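Local coordinates for cytochrome P450 (PDB 3WEC), which hydroxylates the quinoline nitrogen of aurachin alkaloids as a haem-thiolate monooxygenase, the step that confers their antibiotic activity, at the HEM/AUI site. Numbering follows the deposited sequence.

The HEM/AUI site. Residues 66, 101, 108, 112, 119, 186, 249, 253-254, 257-258, 299, 302-305, 353-355, 359, 361-363, 367. With HEM (protoporphyrin IX containing Fe), chain B; AUI (3-[(2E,6E,9R)-9-hydroxy-3,7,11-trimethyldodeca-2,6,10-trien-1-yl]-2-methylquinolin-4(1H)-one), chain C.
This is the P450 active site: haem held between the Cys-ligand loop (Tyr354 to Gly363) and helix 240-271, the I-helix, with the aurachin intermediate AUI on the distal side. Cys361, SG anti to its backbone N (chi1 -179°), points its thiolate SG at HEM FE, 2.4 Å away. Opposite it sits water 1, 2.5 Å from HEM FE, which also hydrogen-bonds to Ala253 O. AUI N10, the ring nitrogen to be hydroxylated, is linked to water 1 by a fairly straight hydrogen bond (3.0 Å). Thr257 OG1 takes the crowded position between backbone N and carbonyl carbon and donates to Ala253 O in the carbonyl plane, while its CB rests over the face of haem pyrrole ring B. From the proximal side Tyr354 brings its CD1–CE1 edge to the same pyrrole.

Lys66 ties the two ligands together: its chain, bent at chi3 (85°), runs CD over the centre of the His359 ring, and NZ salt-bridges propionate HEM O1A (2.7 Å) and donates to the quinolone carbonyl AUI O13 (2.9 Å). Arg305 grips that propionate end-on, NH1 salt-bridging HEM O1A, its second donor, and NH2 hydrogen-bonding HEM O2A. On the other propionate, HEM O1D takes a hydrogen bond from His108 NE2, exactly in the ring plane, and a salt bridge from Arg112 NH1; His359 ND1 donates to HEM O2D at 2.8 Å. Leu249 CD1 and Ala253 CB come at the benzo rim, whereas Leu186 CD2 sits over the quinolone face turned from the haem, near N10. Pinning at O13 and through water 1 probably presents N10 to the oxidant formed at the iron.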
loop_
_atom_site.group_PDB
_atom_site.type_symbol
_atom_site.label_atom_id
_atom_site.label_comp_id
_atom_site.label_asym_id
_atom_site.label_seq_id
_atom_site.Cartn_x
_atom_site.Cartn_y
_atom_site.Cartn_z
ATOM N N LYS A 66 10.851 4.794 -11.792
ATOM C CA LYS A 66 10.040 3.624 -11.411
ATOM C C LYS A 66 9.723 2.713 -12.591
ATOM O O LYS A 66 8.869 1.838 -12.486
ATOM C CB LYS A 66 8.735 4.061 -10.741
ATOM C CG LYS A 66 8.892 4.672 -9.360
ATOM C CD LYS A 66 7.558 4.782 -8.614
ATOM C CE LYS A 66 7.194 3.507 -7.888
ATOM N NZ LYS A 66 6.154 3.734 -6.854
ATOM N N MET A 101 1.518 3.067 -13.439
ATOM C CA MET A 101 2.299 4.154 -12.824
ATOM C C MET A 101 3.700 3.718 -12.417
ATOM O O MET A 101 4.365 4.433 -11.664
ATOM C CB MET A 101 1.589 4.716 -11.576
ATOM C CG MET A 101 0.122 5.093 -11.733
ATOM S SD MET A 101 -0.213 6.718 -12.410
ATOM C CE MET A 101 -1.989 6.611 -12.646
ATOM N N HIS A 108 4.347 9.095 -17.244
ATOM C CA HIS A 108 3.720 9.037 -15.915
ATOM C C HIS A 108 2.926 10.294 -15.746
ATOM O O HIS A 108 1.797 10.241 -15.274
ATOM C CB HIS A 108 4.727 8.911 -14.766
ATOM C CG HIS A 108 4.163 9.357 -13.434
ATOM N ND1 HIS A 108 4.209 10.658 -13.019
ATOM C CD2 HIS A 108 3.492 8.662 -12.464
ATOM C CE1 HIS A 108 3.623 10.753 -11.816
ATOM N NE2 HIS A 108 3.177 9.523 -11.485
ATOM N N ARG A 112 -0.917 10.210 -14.837
ATOM C CA ARG A 112 -1.231 10.725 -13.506
ATOM C C ARG A 112 -2.270 11.801 -13.552
ATOM O O ARG A 112 -3.167 11.820 -12.712
ATOM C CB ARG A 112 0.022 11.346 -12.828
ATOM C CG ARG A 112 -0.259 11.954 -11.470
ATOM C CD ARG A 112 -0.426 10.923 -10.366
ATOM N NE ARG A 112 -0.562 11.598 -9.071
ATOM C CZ ARG A 112 -0.155 11.119 -7.896
ATOM N NH1 ARG A 112 0.457 9.940 -7.809
ATOM N NH2 ARG A 112 -0.351 11.837 -6.803
ATOM N N PHE A 119 -10.143 10.594 -10.514
ATOM C CA PHE A 119 -10.137 9.832 -9.255
ATOM C C PHE A 119 -10.740 10.696 -8.128
ATOM O O PHE A 119 -11.492 10.207 -7.272
ATOM C CB PHE A 119 -8.748 9.359 -8.846
ATOM C CG PHE A 119 -8.756 8.536 -7.581
ATOM C CD1 PHE A 119 -9.070 7.176 -7.633
ATOM C CD2 PHE A 119 -8.416 9.089 -6.364
ATOM C CE1 PHE A 119 -9.084 6.399 -6.470
ATOM C CE2 PHE A 119 -8.414 8.325 -5.192
ATOM C CZ PHE A 119 -8.756 6.981 -5.234
ATOM N N LEU A 186 0.425 -7.046 -5.280
ATOM C CA LEU A 186 1.107 -5.790 -4.893
ATOM C C LEU A 186 2.511 -6.126 -4.415
ATOM O O LEU A 186 3.401 -5.333 -4.503
ATOM C CB LEU A 186 0.385 -5.088 -3.709
ATOM C CG LEU A 186 0.091 -3.555 -3.707
ATOM C CD1 LEU A 186 -0.384 -3.091 -2.339
ATOM C CD2 LEU A 186 1.192 -2.665 -4.320
ATOM N N LEU A 249 -5.215 -1.391 -11.350
ATOM C CA LEU A 249 -4.140 -0.859 -10.501
ATOM C C LEU A 249 -4.732 -0.354 -9.186
ATOM O O LEU A 249 -4.241 -0.640 -8.072
ATOM C CB LEU A 249 -3.354 0.247 -11.221
ATOM C CG LEU A 249 -2.638 1.249 -10.317
ATOM C CD1 LEU A 249 -1.454 0.490 -9.696
ATOM C CD2 LEU A 249 -2.100 2.426 -11.110
ATOM N N ALA A 253 -3.738 -1.577 -5.661
ATOM C CA ALA A 253 -3.161 -0.545 -4.850
ATOM C C ALA A 253 -3.849 -0.337 -3.523
ATOM O O ALA A 253 -3.185 -0.365 -2.508
ATOM C CB ALA A 253 -2.945 0.787 -5.656
ATOM N N GLY A 254 -5.162 -0.249 -3.484
ATOM C CA GLY A 254 -5.871 0.110 -2.225
ATOM C C GLY A 254 -6.323 -1.002 -1.291
ATOM O O GLY A 254 -6.903 -0.743 -0.217
ATOM N N THR A 257 -2.602 -2.506 1.340
ATOM C CA THR A 257 -2.141 -1.332 2.062
ATOM C C THR A 257 -3.174 -0.961 3.147
ATOM O O THR A 257 -2.796 -0.691 4.273
ATOM C CB THR A 257 -1.970 -0.095 1.129
ATOM O OG1 THR A 257 -3.163 0.070 0.327
ATOM C CG2 THR A 257 -0.775 -0.277 0.250
ATOM N N THR A 258 -4.463 -0.956 2.791
ATOM C CA THR A 258 -5.528 -0.547 3.715
ATOM C C THR A 258 -5.792 -1.691 4.700
ATOM O O THR A 258 -5.842 -1.458 5.915
ATOM C CB THR A 258 -6.859 -0.183 2.992
ATOM O OG1 THR A 258 -6.631 0.735 1.919
ATOM C CG2 THR A 258 -7.901 0.371 3.938
ATOM N N PRO A 299 2.046 0.104 6.167
ATOM C CA PRO A 299 1.724 -1.203 5.580
ATOM C C PRO A 299 2.789 -1.625 4.549
ATOM O O PRO A 299 3.013 -2.841 4.329
ATOM C CB PRO A 299 0.352 -0.967 4.929
ATOM C CG PRO A 299 0.361 0.495 4.598
ATOM C CD PRO A 299 1.170 1.181 5.667
ATOM N N GLU A 302 8.832 -0.840 2.277
ATOM C CA GLU A 302 9.620 -0.273 1.168
ATOM C C GLU A 302 8.895 0.294 -0.064
ATOM O O GLU A 302 7.807 -0.164 -0.449
ATOM C CB GLU A 302 10.691 -1.232 0.710
ATOM C CG GLU A 302 10.266 -2.664 0.520
ATOM C CD GLU A 302 11.487 -3.568 0.481
ATOM O OE1 GLU A 302 12.444 -3.282 1.231
ATOM O OE2 GLU A 302 11.517 -4.534 -0.311
ATOM N N ALA A 303 9.518 1.335 -0.627
ATOM C CA ALA A 303 9.213 1.875 -1.947
ATOM C C ALA A 303 10.445 1.567 -2.833
ATOM O O ALA A 303 11.555 1.441 -2.312
ATOM C CB ALA A 303 8.998 3.370 -1.857
ATOM N N GLY A 304 10.266 1.434 -4.147
ATOM C CA GLY A 304 11.392 1.093 -5.025
ATOM C C GLY A 304 11.755 2.187 -6.025
ATOM O O GLY A 304 10.864 2.879 -6.516
ATOM N N ARG A 305 13.049 2.355 -6.308
ATOM C CA ARG A 305 13.499 3.262 -7.360
ATOM C C ARG A 305 14.578 2.634 -8.225
ATOM O O ARG A 305 15.234 1.674 -7.820
ATOM C CB ARG A 305 14.027 4.595 -6.820
ATOM C CG ARG A 305 12.998 5.545 -6.240
ATOM C CD ARG A 305 11.914 5.928 -7.232
ATOM N NE ARG A 305 10.995 6.909 -6.647
ATOM C CZ ARG A 305 9.908 6.616 -5.929
ATOM N NH1 ARG A 305 9.558 5.346 -5.661
ATOM N NH2 ARG A 305 9.161 7.609 -5.464
ATOM N N SER A 353 5.199 7.168 4.744
ATOM C CA SER A 353 4.381 5.996 4.399
ATOM C C SER A 353 3.632 6.032 3.039
ATOM O O SER A 353 3.248 4.994 2.525
ATOM C CB SER A 353 3.473 5.595 5.565
ATOM O OG SER A 353 4.303 5.375 6.685
ATOM N N TYR A 354 3.468 7.245 2.493
ATOM C CA TYR A 354 2.816 7.436 1.211
ATOM C C TYR A 354 3.789 7.798 0.068
ATOM O O TYR A 354 3.353 8.058 -1.056
ATOM C CB TYR A 354 1.752 8.503 1.351
ATOM C CG TYR A 354 0.473 8.146 2.104
ATOM C CD1 TYR A 354 -0.331 7.040 1.702
ATOM C CD2 TYR A 354 0.012 8.946 3.194
ATOM C CE1 TYR A 354 -1.530 6.735 2.344
ATOM C CE2 TYR A 354 -1.208 8.648 3.839
ATOM C CZ TYR A 354 -1.950 7.509 3.407
ATOM O OH TYR A 354 -3.141 7.186 3.986
ATOM N N GLY A 355 5.097 7.796 0.340
ATOM C CA GLY A 355 6.087 8.128 -0.667
ATOM C C GLY A 355 6.152 9.650 -0.658
ATOM O O GLY A 355 5.465 10.276 0.151
ATOM N N HIS A 359 5.198 10.611 -7.370
ATOM C CA HIS A 359 4.497 9.350 -7.169
ATOM C C HIS A 359 3.803 9.287 -5.836
ATOM O O HIS A 359 3.304 8.246 -5.467
ATOM C CB HIS A 359 5.431 8.136 -7.343
ATOM C CG HIS A 359 6.090 8.023 -8.710
ATOM N ND1 HIS A 359 5.493 7.443 -9.769
ATOM C CD2 HIS A 359 7.335 8.473 -9.167
ATOM C CE1 HIS A 359 6.326 7.425 -10.808
ATOM N NE2 HIS A 359 7.455 8.076 -10.446
ATOM N N CYS A 361 1.458 8.715 -3.010
ATOM C CA CYS A 361 0.258 7.856 -3.137
ATOM C C CYS A 361 -1.040 8.517 -3.628
ATOM O O CYS A 361 -1.777 8.965 -2.841
ATOM C CB CYS A 361 -0.124 7.260 -1.805
ATOM S SG CYS A 361 -1.605 6.165 -2.027
ATOM N N LEU A 362 -1.402 8.482 -4.885
ATOM C CA LEU A 362 -2.703 9.006 -5.306
ATOM C C LEU A 362 -3.951 8.739 -4.410
ATOM O O LEU A 362 -4.823 9.624 -4.309
ATOM C CB LEU A 362 -2.972 8.619 -6.778
ATOM C CG LEU A 362 -4.197 9.247 -7.448
ATOM C CD1 LEU A 362 -3.908 10.718 -7.680
ATOM C CD2 LEU A 362 -4.528 8.590 -8.765
ATOM N N GLY A 363 -4.076 7.524 -3.817
ATOM C CA GLY A 363 -5.212 7.209 -2.961
ATOM C C GLY A 363 -5.120 7.684 -1.511
ATOM O O GLY A 363 -5.900 7.263 -0.675
ATOM N N ALA A 367 -7.583 6.544 1.516
ATOM C CA ALA A 367 -7.068 5.708 2.592
ATOM C C ALA A 367 -7.203 6.406 3.962
ATOM O O ALA A 367 -7.607 5.787 4.919
ATOM C CB ALA A 367 -5.615 5.287 2.311
HETATM C CHA HEM B . 1.477 4.696 -4.765
HETATM C CHB HEM B . 1.340 3.754 0.113
HETATM C CHC HEM B . -3.559 3.483 -0.071
HETATM C CHD HEM B . -3.370 4.244 -5.059
HETATM C C1A HEM B . 1.784 4.403 -3.383
HETATM C C2A HEM B . 3.203 4.226 -2.932
HETATM C C3A HEM B . 3.129 3.963 -1.514
HETATM C C4A HEM B . 1.693 3.968 -1.247
HETATM C CMA HEM B . 4.302 3.711 -0.538
HETATM C CAA HEM B . 4.548 4.323 -3.663
HETATM C CBA HEM B . 4.891 5.823 -3.580
HETATM C CGA HEM B . 6.336 6.105 -4.035
HETATM O O1A HEM B . 6.945 5.328 -4.828
HETATM O O2A HEM B . 6.882 7.171 -3.631
HETATM C C1B HEM B . -0.068 3.583 0.464
HETATM C C2B HEM B . -0.408 3.446 1.878
HETATM C C3B HEM B . -1.839 3.338 1.778
HETATM C C4B HEM B . -2.161 3.436 0.360
HETATM C CMB HEM B . 0.438 3.359 3.117
HETATM C CAB HEM B . -2.716 3.161 2.965
HETATM C CBB HEM B . -3.684 2.280 2.920
HETATM C C1C HEM B . -3.944 3.711 -1.447
HETATM C C2C HEM B . -5.322 3.554 -1.914
HETATM C C3C HEM B . -5.228 3.773 -3.373
HETATM C C4C HEM B . -3.839 4.022 -3.701
HETATM C CMC HEM B . -6.503 3.235 -1.039
HETATM C CAC HEM B . -6.308 3.713 -4.412
HETATM C CBC HEM B . -7.585 3.692 -4.104
HETATM C C1D HEM B . -1.960 4.377 -5.448
HETATM C C2D HEM B . -1.609 4.738 -6.819
HETATM C C3D HEM B . -0.141 4.869 -6.764
HETATM C C4D HEM B . 0.145 4.636 -5.338
HETATM C CMD HEM B . -2.539 4.847 -8.006
HETATM C CAD HEM B . 0.810 5.176 -7.885
HETATM C CBD HEM B . 1.099 6.694 -7.806
HETATM C CGD HEM B . 2.022 7.172 -8.876
HETATM O O1D HEM B . 1.805 8.329 -9.335
HETATM O O2D HEM B . 2.959 6.407 -9.278
HETATM N NA HEM B . 0.788 4.363 -2.319
HETATM N NB HEM B . -1.087 3.647 -0.444
HETATM N NC HEM B . -3.044 4.052 -2.500
HETATM N ND HEM B . -0.928 4.368 -4.555
HETATM FE FE HEM B . -1.128 3.915 -2.515
HETATM O O13 AUI C . 5.344 1.197 -5.816
HETATM C C1 AUI C . 4.260 1.146 -5.191
HETATM C C4 AUI C . 2.999 1.280 -5.945
HETATM C C5 AUI C . 3.010 1.437 -7.328
HETATM C C6 AUI C . 1.809 1.542 -8.027
HETATM C C7 AUI C . 0.619 1.462 -7.290
HETATM C C8 AUI C . 0.560 1.295 -5.905
HETATM C C9 AUI C . 1.729 1.187 -5.168
HETATM N N10 AUI C . 1.708 0.985 -3.815
HETATM C C3 AUI C . 2.819 0.871 -3.058
HETATM C C11 AUI C . 2.725 0.658 -1.555
HETATM C C2 AUI C . 4.170 0.947 -3.707
HETATM C C12 AUI C . 5.416 0.796 -2.876
HETATM C C14 AUI C . 5.481 -0.641 -2.348
HETATM C C15 AUI C . 5.414 -1.879 -2.907
HETATM C C26 AUI C . 5.209 -2.198 -4.376
HETATM C C16 AUI C . 5.523 -3.006 -1.912
HETATM C C17 AUI C . 6.713 -3.954 -2.049
HETATM C C18 AUI C . 7.391 -3.878 -3.388
HETATM C C19 AUI C . 8.605 -4.387 -3.696
HETATM C C27 AUI C . 9.477 -5.173 -2.749
HETATM C C20 AUI C . 9.088 -4.203 -5.113
HETATM C C21 AUI C . 9.801 -2.877 -5.404
HETATM O O28 AUI C . 9.936 -2.812 -6.818
HETATM C C22 AUI C . 9.065 -1.610 -5.018
HETATM C C23 AUI C . 8.376 -0.765 -5.834
HETATM C C24 AUI C . 7.779 0.439 -5.190
HETATM C C25 AUI C . 8.120 -0.895 -7.328
HETATM O O HOH W 1 -0.872 1.451 -2.462
#